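Local coordinates for protein UDP-glucose 4-epimerase (Campylobacter jejuni subsp. jejuni serotype O:2, PDB 7K3P) that probably interconverts UDP-glucose and UDP-galactose, and their N-acetylated forms, by inverting the sugar's C4 configuration with a bound NAD cofactor, at residues L211-A216 against E285-V290; L227-D232 against D238-R243. The protein carries 2 engineered substitutions. All coordinates share one frame; numbering follows the deposited sequence.

Interaction 1: L211-A216 against E285-V290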
loop_
_atom_site.group_PDB
_atom_site.type_symbol
_atom_site.label_atom_id
_atom_site.label_comp_id
_atom_site.label_asym_id
_atom_site.label_seq_id
_atom_site.Cartn_x
_atom_site.Cartn_y
_atom_site.Cartn_z
ATOM N N LEU A 211 -16.147 16.317 11.526
ATOM C CA LEU A 211 -16.438 15.714 12.831
ATOM C C LEU A 211 -17.507 16.523 13.574
ATOM O O LEU A 211 -17.658 16.393 14.798
ATOM C CB LEU A 211 -15.161 15.638 13.676
ATOM C CG LEU A 211 -14.072 14.686 13.174
ATOM C CD1 LEU A 211 -12.729 14.906 13.892
ATOM C CD2 LEU A 211 -14.550 13.267 13.380
ATOM N N LEU A 212 -18.237 17.357 12.834
ATOM C CA LEU A 212 -19.227 18.268 13.433
ATOM C C LEU A 212 -20.282 17.588 14.322
ATOM O O LEU A 212 -20.584 18.068 15.416
ATOM C CB LEU A 212 -19.917 19.095 12.349
ATOM C CG LEU A 212 -21.222 19.768 12.795
ATOM C CD1 LEU A 212 -20.963 20.881 13.797
ATOM C CD2 LEU A 212 -22.002 20.284 11.604
ATOM N N ILE A 213 -20.846 16.479 13.858
ATOM C CA ILE A 213 -21.833 15.768 14.670
ATOM C C ILE A 213 -21.219 15.202 15.959
ATOM O O ILE A 213 -21.829 15.278 17.032
ATOM C CB ILE A 213 -22.535 14.664 13.880
ATOM C CG1 ILE A 213 -23.265 15.272 12.684
ATOM C CG2 ILE A 213 -23.525 13.928 14.762
ATOM C CD1 ILE A 213 -24.553 14.545 12.315
ATOM N N LYS A 214 -20.016 14.645 15.856
ATOM C CA LYS A 214 -19.326 14.128 17.040
ATOM C C LYS A 214 -19.099 15.255 18.060
ATOM O O LYS A 214 -19.405 15.106 19.243
ATOM C CB LYS A 214 -18.003 13.456 16.648
ATOM C CG LYS A 214 -17.213 12.854 17.815
ATOM C CD LYS A 214 -17.969 11.709 18.489
ATOM C CE LYS A 214 -17.078 10.951 19.475
ATOM N NZ LYS A 214 -17.821 9.831 20.135
ATOM N N VAL A 215 -18.592 16.390 17.589
ATOM C CA VAL A 215 -18.351 17.545 18.456
ATOM C C VAL A 215 -19.653 18.052 19.093
ATOM O O VAL A 215 -19.713 18.328 20.296
ATOM C CB VAL A 215 -17.679 18.691 17.666
ATOM C CG1 VAL A 215 -17.697 19.988 18.463
ATOM C CG2 VAL A 215 -16.264 18.313 17.286
ATOM N N ALA A 216 -20.692 18.175 18.278
ATOM C CA ALA A 216 -21.998 18.602 18.771
ATOM C C ALA A 216 -22.505 17.647 19.859
ATOM O O ALA A 216 -22.994 18.083 20.896
ATOM C CB ALA A 216 -22.993 18.692 17.625
ATOM N N GLU A 285 -28.659 23.266 15.886
ATOM C CA GLU A 285 -30.089 23.359 16.202
ATOM C C GLU A 285 -30.688 21.976 16.492
ATOM O O GLU A 285 -31.323 21.770 17.527
ATOM C CB GLU A 285 -30.861 24.053 15.068
ATOM C CG GLU A 285 -32.258 24.570 15.480
ATOM C CD GLU A 285 -33.133 24.997 14.292
ATOM O OE1 GLU A 285 -34.156 24.323 14.030
ATOM O OE2 GLU A 285 -32.812 26.009 13.630
ATOM N N ALA A 286 -30.470 21.029 15.580
ATOM C CA ALA A 286 -30.941 19.659 15.768
ATOM C C ALA A 286 -30.397 18.999 17.043
ATOM O O ALA A 286 -31.150 18.383 17.794
ATOM C CB ALA A 286 -30.617 18.808 14.542
ATOM N N MET A 287 -29.096 19.108 17.291
ATOM C CA MET A 287 -28.529 18.476 18.482
ATOM C C MET A 287 -29.120 19.063 19.765
ATOM O O MET A 287 -29.423 18.325 20.717
ATOM C CB MET A 287 -27.002 18.586 18.506
ATOM C CG MET A 287 -26.358 17.784 19.637
ATOM S SD MET A 287 -26.666 15.992 19.511
ATOM C CE MET A 287 -25.719 15.598 18.027
ATOM N N LYS A 288 -29.286 20.387 19.789
ATOM C CA LYS A 288 -29.846 21.062 20.957
ATOM C C LYS A 288 -31.293 20.620 21.205
ATOM O O LYS A 288 -31.673 20.294 22.334
ATOM C CB LYS A 288 -29.742 22.591 20.814
ATOM C CG LYS A 288 -28.313 23.128 20.992
ATOM C CD LYS A 288 -28.223 24.665 20.954
ATOM C CE LYS A 288 -26.917 25.111 21.627
ATOM N NZ LYS A 288 -26.683 26.582 21.646
ATOM N N LYS A 289 -32.085 20.595 20.140
ATOM C CA LYS A 289 -33.498 20.230 20.228
ATOM C C LYS A 289 -33.694 18.799 20.727
ATOM O O LYS A 289 -34.552 18.523 21.572
ATOM C CB LYS A 289 -34.168 20.389 18.861
ATOM C CG LYS A 289 -35.590 19.858 18.823
ATOM C CD LYS A 289 -36.204 19.993 17.436
ATOM C CE LYS A 289 -37.581 19.338 17.399
ATOM N NZ LYS A 289 -38.243 19.501 16.082
ATOM N N VAL A 290 -32.874 17.898 20.198
ATOM C CA VAL A 290 -32.989 16.470 20.461
ATOM C C VAL A 290 -32.428 16.065 21.822
ATOM O O VAL A 290 -32.854 15.067 22.407
ATOM C CB VAL A 290 -32.286 15.683 19.333
ATOM C CG1 VAL A 290 -31.263 14.709 19.897
ATOM C CG2 VAL A 290 -33.308 15.004 18.452
#
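Met287 reaches from helix 280-291 to the face of helix 212-220 made by Ile213 and Ala216, and the tight part of the contact belongs to this one side chain, through its CB, CG and CE. With CG anti to the backbone N (chi1 -173°) the chain leaves its own helix, then bends at chi2 and chi3 over Ala216. Met287 CG sits 3.6 Å from Ala216 O and 4.0 Å from Ala216 CB, while the bends turn Met287 CE toward helix 212-220, 4.0 Å from Ile213 O. Alanine suits the facing position because its single methyl lets the methionine come down close to the backbone, and the flexible thioether can follow that relief. The packing is looser at Ile213, whose CG2 stands 4.3 Å from Met287 CE. Both helices belong to the smaller C-terminal part of this extended short-chain dehydrogenase/reductase fold, and helix 330-343 fills in beside them: Ile333 and Ala337 touch Ile213, and Cys334 touches Met287. Away from this apolar seam the second helix turns to solvent, where long polar side chains are at home. Glu285 and Lys289 are exposed there; Lys289 salt-bridges Glu331, and Lys288 pairs with Asp294 while its ammonium makes a cation-pi contact with Phe295.

Interaction 2: L227-D232 against D238-R243. With ACT (acetate ion), chain G.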
loop_
_atom_site.group_PDB
_atom_site.type_symbol
_atom_site.label_atom_id
_atom_site.label_comp_id
_atom_site.label_asym_id
_atom_site.label_seq_id
_atom_site.Cartn_x
_atom_site.Cartn_y
_atom_site.Cartn_z
ATOM N N LEU A 227 -18.565 24.748 21.480
ATOM C CA LEU A 227 -18.520 24.396 20.060
ATOM C C LEU A 227 -18.297 25.688 19.276
ATOM O O LEU A 227 -19.018 26.666 19.471
ATOM C CB LEU A 227 -19.831 23.723 19.625
ATOM C CG LEU A 227 -20.001 23.210 18.191
ATOM C CD1 LEU A 227 -21.148 22.209 18.114
ATOM C CD2 LEU A 227 -20.244 24.353 17.214
ATOM N N PHE A 228 -17.302 25.706 18.399
ATOM C CA PHE A 228 -17.028 26.912 17.631
ATOM C C PHE A 228 -17.545 26.791 16.201
ATOM O O PHE A 228 -17.315 25.786 15.532
ATOM C CB PHE A 228 -15.525 27.204 17.617
ATOM C CG PHE A 228 -15.007 27.834 18.889
ATOM C CD1 PHE A 228 -15.316 29.155 19.200
ATOM C CD2 PHE A 228 -14.199 27.120 19.759
ATOM C CE1 PHE A 228 -14.837 29.748 20.365
ATOM C CE2 PHE A 228 -13.710 27.707 20.924
ATOM C CZ PHE A 228 -14.030 29.022 21.224
ATOM N N ILE A 229 -18.254 27.814 15.732
ATOM C CA ILE A 229 -18.592 27.890 14.319
ATOM C C ILE A 229 -17.533 28.732 13.621
ATOM O O ILE A 229 -17.471 29.947 13.833
ATOM C CB ILE A 229 -19.943 28.562 14.081
ATOM C CG1 ILE A 229 -21.043 27.896 14.905
ATOM C CG2 ILE A 229 -20.294 28.520 12.601
ATOM C CD1 ILE A 229 -22.422 28.466 14.611
ATOM N N PHE A 230 -16.705 28.102 12.796
ATOM C CA PHE A 230 -15.675 28.826 12.063
ATOM C C PHE A 230 -16.205 29.376 10.753
ATOM O O PHE A 230 -16.190 28.683 9.733
ATOM C CB PHE A 230 -14.465 27.931 11.820
ATOM C CG PHE A 230 -13.749 27.548 13.078
ATOM C CD1 PHE A 230 -12.958 28.472 13.749
ATOM C CD2 PHE A 230 -13.875 26.271 13.600
ATOM C CE1 PHE A 230 -12.296 28.120 14.923
ATOM C CE2 PHE A 230 -13.222 25.915 14.764
ATOM C CZ PHE A 230 -12.428 26.842 15.426
ATOM N N GLY A 231 -16.679 30.622 10.786
ATOM C CA GLY A 231 -17.204 31.275 9.597
ATOM C C GLY A 231 -18.708 31.109 9.458
ATOM O O GLY A 231 -19.235 29.989 9.576
ATOM N N ASP A 232 -19.400 32.223 9.212
ATOM C CA ASP A 232 -20.843 32.213 9.021
ATOM C C ASP A 232 -21.224 33.035 7.799
ATOM O O ASP A 232 -22.382 33.426 7.643
ATOM C CB ASP A 232 -21.581 32.720 10.269
ATOM C CG ASP A 232 -21.359 34.215 10.529
ATOM O OD1 ASP A 232 -20.381 34.797 10.003
ATOM O OD2 ASP A 232 -22.161 34.802 11.287
ATOM N N ASP A 238 -27.196 28.818 4.834
ATOM C CA ASP A 238 -27.204 29.637 6.044
ATOM C C ASP A 238 -25.845 30.282 6.379
ATOM O O ASP A 238 -25.652 30.779 7.490
ATOM C CB ASP A 238 -27.726 28.830 7.240
ATOM C CG ASP A 238 -26.826 27.646 7.595
ATOM O OD1 ASP A 238 -25.625 27.670 7.261
ATOM O OD2 ASP A 238 -27.320 26.693 8.226
ATOM N N GLY A 239 -24.912 30.267 5.429
ATOM C CA GLY A 239 -23.603 30.861 5.645
ATOM C C GLY A 239 -22.583 29.997 6.383
ATOM O O GLY A 239 -21.427 30.390 6.503
ATOM N N THR A 240 -22.996 28.832 6.889
ATOM C CA THR A 240 -22.065 27.946 7.593
ATOM C C THR A 240 -21.651 26.760 6.714
ATOM O O THR A 240 -22.251 26.523 5.659
ATOM C CB THR A 240 -22.621 27.447 8.947
ATOM O OG1 THR A 240 -23.782 26.629 8.739
ATOM C CG2 THR A 240 -22.981 28.627 9.850
ATOM N N CYS A 241 -20.618 26.031 7.143
ATOM C CA CYS A 241 -20.084 24.917 6.359
ATOM C C CYS A 241 -21.094 23.773 6.199
ATOM O O CYS A 241 -21.870 23.485 7.104
ATOM C CB CYS A 241 -18.778 24.386 6.990
ATOM S SG CYS A 241 -17.353 25.475 6.639
ATOM N N ILE A 242 -21.062 23.133 5.033
ATOM C CA ILE A 242 -21.899 21.976 4.755
ATOM C C ILE A 242 -21.030 20.712 4.683
ATOM O O ILE A 242 -20.056 20.647 3.925
ATOM C CB ILE A 242 -22.687 22.165 3.437
ATOM C CG1 ILE A 242 -23.696 23.312 3.603
ATOM C CG2 ILE A 242 -23.400 20.865 3.045
ATOM C CD1 ILE A 242 -24.461 23.671 2.344
ATOM N N ARG A 243 -21.375 19.714 5.488
ATOM C CA ARG A 243 -20.616 18.466 5.498
ATOM C C ARG A 243 -21.533 17.252 5.415
ATOM O O ARG A 243 -22.747 17.369 5.571
ATOM C CB ARG A 243 -19.730 18.373 6.748
ATOM C CG ARG A 243 -18.606 19.406 6.770
ATOM C CD ARG A 243 -17.670 19.215 5.584
ATOM N NE ARG A 243 -16.494 20.084 5.664
ATOM C CZ ARG A 243 -16.426 21.319 5.171
ATOM N NH1 ARG A 243 -17.474 21.861 4.562
ATOM N NH2 ARG A 243 -15.300 22.020 5.287
HETATM C C ACT G . -13.112 19.942 6.709
HETATM O O ACT G . -12.820 21.170 6.696
HETATM O OXT ACT G . -14.209 19.607 7.222
HETATM C CH3 ACT G . -12.183 18.907 6.153
HETATM O O HOH W 1 -19.189 27.222 9.336
#
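Asp238 begins the turn that brings the chain back against Asp232, where the backbone oxygens of the two residues stand 4.2 Å apart. Its two carboxylate oxygens divide the work: OD2 bonds to Ser279 OG, and OD1 serves the turn. Asp238 OD1 accepts from Thr240 N, two residues on, at 2.9 Å, an Asx turn, and is met nearly along its C-O axis. Asp238 OD1 also takes Thr240 OG1 at 2.6 Å on its syn side. Gly239 follows with a positive phi (82°) and faces Asp232 O with its bare CA, making a CA-H...O contact, an arrangement that suits glycine. Its own carbonyl crowds the other segment too, Gly239 O lying 3.0 Å from Asp232 C. Thr240 then uses its two branches differently. OG1 falls between the backbone N and the carbonyl carbon (chi1 64°), where it meets Asp238 and also accepts from Lys281 N of helix 280-291. Thr240 CG2 instead lies against the apolar side, 3.8 Å from Ile229 CG2, the two side chains crossing at a slant. The segment belongs to a Gly-Thr-x-x-Arg sequence seen in related UDP-galactose 4-epimerases, which runs into strand 242-246, whereas strand 226-230 pairs elsewhere, with 296-300. At buried Cys241 a water bridges the gap: it accepts from Cys241 N at 2.9 Å and donates to Gly231 O. Ile242 contributes its carbonyl oxygen to Arg243 NH1, which approaches from above the carbonyl plane. That bond steadies the guanidinium, whose edge grips an acetate through two bonds, Arg243 NE to acetate OXT at 2.8 Å and Arg243 NH2 to acetate O at 3.0 Å. Pro307 O also accepts from NH2. The acetate probably comes from the crystallisation liquor, but its capture is consistent with a site for the UDP diphosphate, as in related epimerases.

Helix 212-220 and strand 226-230 follow each other in the chain. Interaction 2, at residues 227-243, is nested inside the loop that interaction 1 closes between 216 and 285. Their centres lie 13 Å apart, and Leu227 joins them: Leu227 CD1 comes within 3.8 Å of Ala216 CA and Leu227 CG within 4.0 Å of Val215 CG1. Helix 280-291 is shared as well, since Met287 packs in interaction 1 while Val280 and Ile284 touch Thr240 and Ile229 of interaction 2. The side chain of Ile213 is about 9 Å from the bound NAD. Arg243, on the interaction 2 side, carries the acetate, which may mark where a substrate phosphate would sit.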